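Long-range contact in TRAP dicarboxylate transporter, DctP subunit (Ochrobactrum anthropi, PDB 4P47), which probably serves as the periplasmic solute-binding subunit of a TRAP transporter, capturing a small, perhaps dicarboxylate, solute for uptake: residues 133-147 and 239-251. Sequence-based numbering, arbitrary orientation.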
ATOM      1  N   MET A 133      -5.409  -7.398  11.958  1.00  8.48           N
ATOM      2  CA  MET A 133      -4.356  -7.219  12.967  1.00  8.96           C
ATOM      3  C   MET A 133      -4.456  -8.196  14.120  1.00 10.95           C
ATOM      4  O   MET A 133      -3.457  -8.572  14.711  1.00 10.41           O
ATOM      5  CB  MET A 133      -4.358  -5.783  13.496  1.00 11.13           C
ATOM      6  CG  MET A 133      -3.882  -4.798  12.468  1.00 11.66           C
ATOM      7  SD  MET A 133      -3.471  -3.194  13.138  1.00 21.87           S
ATOM      8  CE  MET A 133      -5.012  -2.753  13.916  1.00 32.56           C
ATOM      9  N   LYS A 134      -5.666  -8.622  14.448  1.00  9.57           N
ATOM     10  CA  LYS A 134      -5.846  -9.601  15.509  1.00 11.71           C
ATOM     11  C   LYS A 134      -5.165 -10.939  15.244  1.00 10.58           C
ATOM     12  O   LYS A 134      -4.903 -11.706  16.159  1.00 13.30           O
ATOM     13  CB  LYS A 134      -7.339  -9.796  15.790  1.00 14.56           C
ATOM     14  CG  LYS A 134      -7.945  -8.565  16.447  1.00 22.99           C
ATOM     15  CD  LYS A 134      -9.090  -8.891  17.396  1.00 36.04           C
ATOM     16  CE  LYS A 134     -10.431  -8.837  16.701  1.00 33.58           C
ATOM     17  NZ  LYS A 134     -11.551  -8.918  17.694  1.00 27.32           N
ATOM     18  N   ARG A 135      -4.850 -11.204  13.981  1.00 10.05           N
ATOM     19  CA  ARG A 135      -4.197 -12.434  13.581  1.00 10.73           C
ATOM     20  C   ARG A 135      -2.674 -12.394  13.770  1.00 10.46           C
ATOM     21  O   ARG A 135      -1.989 -13.410  13.602  1.00 13.13           O
ATOM     22  CB  ARG A 135      -4.534 -12.730  12.104  1.00 11.16           C
ATOM     23  CG  ARG A 135      -6.041 -12.865  11.848  1.00 13.62           C
ATOM     24  CD  ARG A 135      -6.430 -12.887  10.351  1.00 14.93           C
ATOM     25  NE  ARG A 135      -7.886 -12.974  10.195  1.00 14.90           N
ATOM     26  CZ  ARG A 135      -8.565 -14.118  10.151  1.00 21.65           C
ATOM     27  NH1 ARG A 135      -7.924 -15.276  10.227  1.00 18.11           N
ATOM     28  NH2 ARG A 135      -9.887 -14.105  10.034  1.00 20.55           N
ATOM     29  N   LEU A 136      -2.127 -11.232  14.125  1.00  9.28           N
ATOM     30  CA  LEU A 136      -0.678 -11.067  14.154  1.00 11.15           C
ATOM     31  C   LEU A 136       0.023 -11.623  15.399  1.00  9.20           C
ATOM     32  O   LEU A 136       1.124 -12.147  15.266  1.00  9.44           O
ATOM     33  CB  LEU A 136      -0.292  -9.596  13.906  1.00  8.52           C
ATOM     34  CG  LEU A 136      -0.553  -9.145  12.464  1.00  8.27           C
ATOM     35  CD1 LEU A 136      -0.364  -7.629  12.375  1.00  9.72           C
ATOM     36  CD2 LEU A 136       0.345  -9.847  11.466  1.00 11.46           C
ATOM     37  N   PRO A 137      -0.563 -11.458  16.602  1.00 10.41           N
ATOM     38  CA  PRO A 137       0.186 -11.840  17.811  1.00 11.18           C
ATOM     39  C   PRO A 137       0.684 -13.288  17.814  1.00 10.59           C
ATOM     40  O   PRO A 137       1.815 -13.537  18.231  1.00 12.87           O
ATOM     41  CB  PRO A 137      -0.806 -11.549  18.934  1.00 13.25           C
ATOM     42  CG  PRO A 137      -1.581 -10.382  18.408  1.00 10.65           C
ATOM     43  CD  PRO A 137      -1.770 -10.679  16.950  1.00  9.88           C
ATOM     44  N   ASP A 138      -0.106 -14.217  17.290  1.00 10.84           N
ATOM     45  CA  ASP A 138       0.324 -15.619  17.264  1.00 13.58           C
ATOM     46  C   ASP A 138       1.561 -15.838  16.400  1.00 17.59           C
ATOM     47  O   ASP A 138       2.242 -16.849  16.537  1.00 18.22           O
ATOM     48  CB  ASP A 138      -0.810 -16.536  16.801  1.00 16.89           C
ATOM     49  CG  ASP A 138      -1.894 -16.695  17.847  1.00 22.18           C
ATOM     50  OD1 ASP A 138      -1.652 -16.328  19.016  1.00 21.62           O
ATOM     51  OD2 ASP A 138      -2.981 -17.187  17.484  1.00 23.59           O
ATOM     52  N   THR A 139       1.856 -14.891  15.514  1.00 11.64           N
ATOM     53  CA  THR A 139       3.031 -14.981  14.651  1.00 13.91           C
ATOM     54  C   THR A 139       4.214 -14.161  15.171  1.00 12.24           C
ATOM     55  O   THR A 139       5.226 -14.053  14.464  1.00 15.20           O
ATOM     56  CB  THR A 139       2.721 -14.540  13.202  1.00 11.24           C
ATOM     57  OG1 THR A 139       2.574 -13.112  13.138  1.00 13.63           O
ATOM     58  CG2 THR A 139       1.457 -15.197  12.674  1.00 14.51           C
ATOM     59  N   GLY A 140       4.095 -13.571  16.355  1.00 10.68           N
ATOM     60  CA  GLY A 140       5.167 -12.790  16.937  1.00 11.73           C
ATOM     61  C   GLY A 140       5.191 -11.319  16.550  1.00 10.53           C
ATOM     62  O   GLY A 140       6.209 -10.653  16.760  1.00 10.99           O
ATOM     63  N   LEU A 141       4.070 -10.807  16.055  1.00 10.45           N
ATOM     64  CA  LEU A 141       3.944  -9.426  15.561  1.00  9.07           C
ATOM     65  C   LEU A 141       2.749  -8.742  16.208  1.00  9.69           C
ATOM     66  O   LEU A 141       1.733  -9.380  16.450  1.00 10.53           O
ATOM     67  CB  LEU A 141       3.756  -9.451  14.048  1.00  9.72           C
ATOM     68  CG  LEU A 141       4.941 -10.026  13.265  1.00  9.77           C
ATOM     69  CD1 LEU A 141       4.536 -10.332  11.845  1.00 11.14           C
ATOM     70  CD2 LEU A 141       6.142  -9.053  13.287  1.00 10.51           C
ATOM     71  N   ILE A 142       2.863  -7.447  16.471  1.00  8.83           N
ATOM     72  CA  ILE A 142       1.753  -6.641  16.941  1.00  9.65           C
ATOM     73  C   ILE A 142       1.515  -5.521  15.929  1.00  8.18           C
ATOM     74  O   ILE A 142       2.429  -4.725  15.641  1.00  8.29           O
ATOM     75  CB  ILE A 142       2.095  -5.983  18.300  1.00  8.76           C
ATOM     76  CG1 ILE A 142       2.499  -7.044  19.332  1.00 12.39           C
ATOM     77  CG2 ILE A 142       0.942  -5.130  18.814  1.00 10.28           C
ATOM     78  CD1 ILE A 142       1.415  -8.042  19.694  1.00 11.68           C
ATOM     79  N   GLY A 143       0.294  -5.425  15.415  1.00  7.24           N
ATOM     80  CA  GLY A 143      -0.076  -4.344  14.513  1.00  6.83           C
ATOM     81  C   GLY A 143      -0.506  -3.102  15.275  1.00  6.95           C
ATOM     82  O   GLY A 143      -1.287  -3.163  16.229  1.00 10.15           O
ATOM     83  N   LEU A 144       0.008  -1.948  14.898  1.00  6.30           N
ATOM     84  CA  LEU A 144      -0.306  -0.698  15.584  1.00  6.76           C
ATOM     85  C   LEU A 144      -1.254   0.220  14.805  1.00  8.16           C
ATOM     86  O   LEU A 144      -2.154   0.824  15.385  1.00 10.70           O
ATOM     87  CB  LEU A 144       0.993   0.045  15.901  1.00  7.94           C
ATOM     88  CG  LEU A 144       1.942  -0.653  16.867  1.00  8.05           C
ATOM     89  CD1 LEU A 144       3.249   0.104  16.953  1.00  9.78           C
ATOM     90  CD2 LEU A 144       1.294  -0.770  18.263  1.00 10.63           C
ATOM     91  N   ALA A 145      -1.068   0.337  13.494  1.00  7.92           N
ATOM     92  CA  ALA A 145      -1.846   1.254  12.668  1.00  7.32           C
ATOM     93  C   ALA A 145      -1.569   0.933  11.216  1.00  6.55           C
ATOM     94  O   ALA A 145      -0.566   0.285  10.890  1.00  6.61           O
ATOM     95  CB  ALA A 145      -1.478   2.709  12.959  1.00  8.45           C
ATOM     96  N   TYR A 146      -2.465   1.378  10.350  1.00  5.69           N
ATOM     97  CA  TYR A 146      -2.226   1.386   8.925  1.00  6.70           C
ATOM     98  C   TYR A 146      -1.897   2.801   8.471  1.00  7.65           C
ATOM     99  O   TYR A 146      -2.582   3.754   8.840  1.00  7.90           O
ATOM    100  CB  TYR A 146      -3.446   0.864   8.156  1.00  7.86           C
ATOM    101  CG  TYR A 146      -3.778  -0.567   8.442  1.00  5.57           C
ATOM    102  CD1 TYR A 146      -3.093  -1.589   7.815  1.00  6.16           C
ATOM    103  CD2 TYR A 146      -4.785  -0.912   9.326  1.00  6.99           C
ATOM    104  CE1 TYR A 146      -3.377  -2.916   8.070  1.00  6.56           C
ATOM    105  CE2 TYR A 146      -5.087  -2.234   9.567  1.00  6.02           C
ATOM    106  CZ  TYR A 146      -4.389  -3.227   8.932  1.00  6.49           C
ATOM    107  OH  TYR A 146      -4.674  -4.566   9.160  1.00  8.35           O
ATOM    108  N   TRP A 147      -0.822   2.925   7.698  1.00  6.34           N
ATOM    109  CA  TRP A 147      -0.450   4.179   7.058  1.00  6.42           C
ATOM    110  C   TRP A 147      -0.621   3.976   5.539  1.00  6.28           C
ATOM    111  O   TRP A 147      -1.098   2.918   5.105  1.00  6.73           O
ATOM    112  CB  TRP A 147       0.994   4.540   7.385  1.00  5.62           C
ATOM    113  CG  TRP A 147       1.296   4.907   8.818  1.00  6.21           C
ATOM    114  CD1 TRP A 147       0.449   4.907   9.884  1.00  6.76           C
ATOM    115  CD2 TRP A 147       2.563   5.321   9.308  1.00  5.22           C
ATOM    116  NE1 TRP A 147       1.120   5.322  11.015  1.00  6.43           N
ATOM    117  CE2 TRP A 147       2.429   5.568  10.678  1.00  5.73           C
ATOM    118  CE3 TRP A 147       3.825   5.483   8.709  1.00  6.88           C
ATOM    119  CZ2 TRP A 147       3.508   5.974  11.462  1.00  6.38           C
ATOM    120  CZ3 TRP A 147       4.879   5.898   9.474  1.00  6.85           C
ATOM    121  CH2 TRP A 147       4.726   6.119  10.838  1.00  7.02           C
ATOM    122  N   PRO A 239      -1.911  -0.250   1.368  1.00  6.47           N
ATOM    123  CA  PRO A 239      -1.779   0.287   2.716  1.00  6.32           C
ATOM    124  C   PRO A 239      -0.502  -0.235   3.311  1.00  8.84           C
ATOM    125  O   PRO A 239      -0.068  -1.333   2.936  1.00  8.16           O
ATOM    126  CB  PRO A 239      -2.982  -0.310   3.451  1.00  7.95           C
ATOM    127  CG  PRO A 239      -3.291  -1.565   2.746  1.00  9.19           C
ATOM    128  CD  PRO A 239      -2.755  -1.452   1.337  1.00  7.51           C
ATOM    129  N   GLN A 240       0.106   0.520   4.211  1.00  6.78           N
ATOM    130  CA  GLN A 240       1.224   0.003   4.970  1.00  7.58           C
ATOM    131  C   GLN A 240       0.770  -0.314   6.371  1.00  7.09           C
ATOM    132  O   GLN A 240      -0.202   0.284   6.882  1.00  9.74           O
ATOM    133  CB  GLN A 240       2.382   0.969   4.976  1.00  7.78           C
ATOM    134  CG  GLN A 240       2.837   1.261   3.562  1.00  8.26           C
ATOM    135  CD  GLN A 240       4.290   1.569   3.484  1.00  8.06           C
ATOM    136  OE1 GLN A 240       4.827   2.327   4.297  1.00 10.07           O
ATOM    137  NE2 GLN A 240       4.950   0.993   2.497  1.00  9.01           N
ATOM    138  N   ILE A 241       1.372  -1.306   6.983  1.00  6.06           N
ATOM    139  CA  ILE A 241       1.076  -1.607   8.376  1.00  6.00           C
ATOM    140  C   ILE A 241       2.318  -1.305   9.205  1.00  5.81           C
ATOM    141  O   ILE A 241       3.457  -1.680   8.866  1.00  7.23           O
ATOM    142  CB  ILE A 241       0.581  -3.055   8.566  1.00  6.60           C
ATOM    143  CG1 ILE A 241       0.209  -3.296  10.025  1.00  7.63           C
ATOM    144  CG2 ILE A 241       1.606  -4.055   8.073  1.00  7.73           C
ATOM    145  CD1 ILE A 241      -0.545  -4.597  10.246  1.00  8.79           C
ATOM    146  N   VAL A 242       2.101  -0.579  10.301  1.00  5.15           N
ATOM    147  CA  VAL A 242       3.129  -0.315  11.291  1.00  6.16           C
ATOM    148  C   VAL A 242       3.055  -1.399  12.346  1.00  6.94           C
ATOM    149  O   VAL A 242       1.979  -1.638  12.927  1.00  6.65           O
ATOM    150  CB  VAL A 242       2.891   1.053  11.960  1.00  6.36           C
ATOM    151  CG1 VAL A 242       3.970   1.348  13.003  1.00  7.87           C
ATOM    152  CG2 VAL A 242       2.837   2.179  10.912  1.00  8.05           C
ATOM    153  N   MET A 243       4.176  -2.074  12.566  1.00  5.32           N
ATOM    154  CA  MET A 243       4.249  -3.204  13.473  1.00  6.59           C
ATOM    155  C   MET A 243       5.357  -3.048  14.479  1.00  6.79           C
ATOM    156  O   MET A 243       6.370  -2.364  14.248  1.00  7.17           O
ATOM    157  CB  MET A 243       4.514  -4.483  12.682  1.00  7.66           C
ATOM    158  CG  MET A 243       3.359  -4.898  11.796  1.00  7.96           C
ATOM    159  SD  MET A 243       3.711  -6.273  10.657  1.00  9.61           S
ATOM    160  CE  MET A 243       4.970  -5.522   9.603  1.00 11.49           C
ATOM    161  N   ILE A 244       5.171  -3.728  15.606  1.00  7.21           N
ATOM    162  CA  ILE A 244       6.178  -3.821  16.630  1.00  6.82           C
ATOM    163  C   ILE A 244       6.359  -5.297  17.021  1.00  6.69           C
ATOM    164  O   ILE A 244       5.410  -6.079  16.995  1.00  8.79           O
ATOM    165  CB  ILE A 244       5.805  -2.878  17.824  1.00  7.39           C
ATOM    166  CG1 ILE A 244       6.929  -2.810  18.847  1.00  9.35           C
ATOM    167  CG2 ILE A 244       4.483  -3.279  18.493  1.00  8.35           C
ATOM    168  CD1 ILE A 244       6.806  -1.606  19.749  1.00  9.53           C
ATOM    169  N   SER A 245       7.597  -5.663  17.328  1.00  7.45           N
ATOM    170  CA  SER A 245       7.945  -7.024  17.732  1.00  9.09           C
ATOM    171  C   SER A 245       7.166  -7.434  18.991  1.00  9.69           C
ATOM    172  O   SER A 245       7.176  -6.721  19.987  1.00  9.53           O
ATOM    173  CB  SER A 245       9.448  -7.102  17.988  1.00  9.60           C
ATOM    174  OG  SER A 245       9.825  -8.311  18.637  1.00 11.61           O
ATOM    175  N   LYS A 246       6.489  -8.578  18.966  1.00  9.70           N
ATOM    176  CA  LYS A 246       5.785  -9.037  20.173  1.00 10.06           C
ATOM    177  C   LYS A 246       6.749  -9.330  21.337  1.00 10.64           C
ATOM    178  O   LYS A 246       6.428  -9.050  22.489  1.00 11.34           O
ATOM    179  CB  LYS A 246       4.917 -10.253  19.876  1.00 11.82           C
ATOM    180  CG  LYS A 246       4.149 -10.781  21.088  1.00 14.43           C
ATOM    181  CD  LYS A 246       3.139 -11.840  20.678  1.00 16.49           C
ATOM    182  CE  LYS A 246       2.252 -12.250  21.861  1.00 15.57           C
ATOM    183  NZ  LYS A 246       3.056 -12.844  22.969  1.00 18.72           N
ATOM    184  N   LYS A 247       7.921  -9.880  21.038  1.00 10.63           N
ATOM    185  CA  LYS A 247       8.925 -10.130  22.080  1.00 12.47           C
ATOM    186  C   LYS A 247       9.212  -8.832  22.855  1.00 12.48           C
ATOM    187  O   LYS A 247       9.269  -8.813  24.080  1.00 14.81           O
ATOM    188  CB  LYS A 247      10.194 -10.682  21.439  1.00 16.02           C
ATOM    189  CG  LYS A 247      11.243 -11.184  22.400  1.00 34.72           C
ATOM    190  CD  LYS A 247      12.210 -12.124  21.679  1.00 39.73           C
ATOM    191  CE  LYS A 247      13.332 -12.599  22.593  1.00 42.57           C
ATOM    192  NZ  LYS A 247      12.829 -12.991  23.937  1.00 48.24           N
ATOM    193  N   PHE A 248       9.394  -7.732  22.127  1.00 11.50           N
ATOM    194  CA  PHE A 248       9.600  -6.418  22.743  1.00 10.14           C
ATOM    195  C   PHE A 248       8.359  -5.852  23.463  1.00 10.48           C
ATOM    196  O   PHE A 248       8.437  -5.389  24.601  1.00 11.87           O
ATOM    197  CB  PHE A 248      10.076  -5.425  21.665  1.00 11.53           C
ATOM    198  CG  PHE A 248      10.355  -4.040  22.181  1.00 11.90           C
ATOM    199  CD1 PHE A 248      11.496  -3.791  22.927  1.00 15.87           C
ATOM    200  CD2 PHE A 248       9.514  -2.976  21.884  1.00 15.47           C
ATOM    201  CE1 PHE A 248      11.782  -2.515  23.388  1.00 13.94           C
ATOM    202  CE2 PHE A 248       9.795  -1.699  22.363  1.00 13.99           C
ATOM    203  CZ  PHE A 248      10.926  -1.478  23.119  1.00 13.75           C
ATOM    204  N   TRP A 249       7.217  -5.894  22.786  1.00  9.88           N
ATOM    205  CA  TRP A 249       5.936  -5.451  23.330  1.00  9.66           C
ATOM    206  C   TRP A 249       5.618  -6.111  24.663  1.00 11.58           C
ATOM    207  O   TRP A 249       5.174  -5.439  25.574  1.00 12.24           O
ATOM    208  CB  TRP A 249       4.846  -5.802  22.318  1.00 11.03           C
ATOM    209  CG  TRP A 249       3.487  -5.255  22.557  1.00  9.27           C
ATOM    210  CD1 TRP A 249       2.378  -5.964  22.939  1.00 10.93           C
ATOM    211  CD2 TRP A 249       3.062  -3.901  22.393  1.00  9.04           C
ATOM    212  NE1 TRP A 249       1.295  -5.128  23.012  1.00 13.23           N
ATOM    213  CE2 TRP A 249       1.686  -3.858  22.678  1.00 10.99           C
ATOM    214  CE3 TRP A 249       3.704  -2.720  22.004  1.00 10.25           C
ATOM    215  CZ2 TRP A 249       0.948  -2.691  22.612  1.00 15.05           C
ATOM    216  CZ3 TRP A 249       2.954  -1.560  21.939  1.00 10.68           C
ATOM    217  CH2 TRP A 249       1.598  -1.559  22.231  1.00 15.06           C
ATOM    218  N   ASP A 250       5.876  -7.413  24.770  1.00 12.27           N
ATOM    219  CA  ASP A 250       5.537  -8.161  25.984  1.00 11.35           C
ATOM    220  C   ASP A 250       6.331  -7.698  27.188  1.00 16.19           C
ATOM    221  O   ASP A 250       5.915  -7.919  28.325  1.00 14.66           O
ATOM    222  CB  ASP A 250       5.712  -9.664  25.759  1.00 13.93           C
ATOM    223  CG  ASP A 250       4.576 -10.270  24.958  1.00 15.15           C
ATOM    224  OD1 ASP A 250       3.502  -9.643  24.868  1.00 17.40           O
ATOM    225  OD2 ASP A 250       4.749 -11.389  24.452  1.00 14.75           O
ATOM    226  N   ARG A 251       7.455  -7.035  26.948  1.00 14.30           N
ATOM    227  CA  ARG A 251       8.272  -6.507  28.037  1.00 14.06           C
ATOM    228  C   ARG A 251       7.845  -5.111  28.470  1.00 13.36           C
ATOM    229  O   ARG A 251       8.353  -4.586  29.445  1.00 17.90           O
ATOM    230  CB  ARG A 251       9.741  -6.456  27.640  1.00 20.97           C
ATOM    231  CG  ARG A 251      10.418  -7.790  27.513  1.00 33.12           C
ATOM    232  CD  ARG A 251      11.771  -7.601  26.839  1.00 45.31           C
ATOM    233  NE  ARG A 251      12.735  -8.641  27.188  1.00 54.84           N
ATOM    234  CZ  ARG A 251      12.635  -9.916  26.822  1.00 54.96           C
ATOM    235  NH1 ARG A 251      11.600 -10.331  26.102  1.00 56.31           N
ATOM    236  NH2 ARG A 251      13.571 -10.781  27.187  1.00 55.58           N
TER
HETATM  237  O   HOH W   1       8.182 -11.514  18.370  1.00 12.10           O
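Val-242 presses CG2 onto the indole of Trp-147, where two strands, 141-147 and 239-245, pair in an antiparallel ladder broken by a beta bulge. They belong to the long strands 141-156 and 229-245 of this periplasmic solute-binding fold. The methyl sits 3.4 Å from the centroid of the Trp-147 five-membered ring, only 10° off its normal: a CH-pi contact over one face. Trp-147 CG lies anti to the carbonyl carbon (chi1 -68°), which turns one face of the indole to Val-242 CG2 and sets the ring against helix 254-288. With an alanine in place of the indole, that methyl would probably lose its aromatic face, and a gap is likely to open between sheet and helix.

The bulge puts Leu-144 and Ala-145 opposite Val-242. Leu-144 N donates to Val-242 O (2.8 Å) and Val-242 N to Ala-145 O (2.9 Å), while the buried Ala-145 N finds no partner in the model. On the helix 246-249 side of the bulge, Ile-142 crosses Trp-249 at about a right angle, laying CG1 over the five-membered ring, 4.0 Å from its centroid; Leu-144 CD1 packs on Ile-244 CG2 (3.9 Å). On the other face of the sheet, Ile-241 runs beside the Tyr-146 ring, and Ile-241 CD1 meets Leu-136 CD1 tip to tip (3.7 Å).

Where strand 239-245 gives way to helix 246-249, Lys-246 N donates to Gly-140 O (3.0 Å); the same oxygen accepts from a water (2.7 Å) that in turn accepts from Lys-247 N.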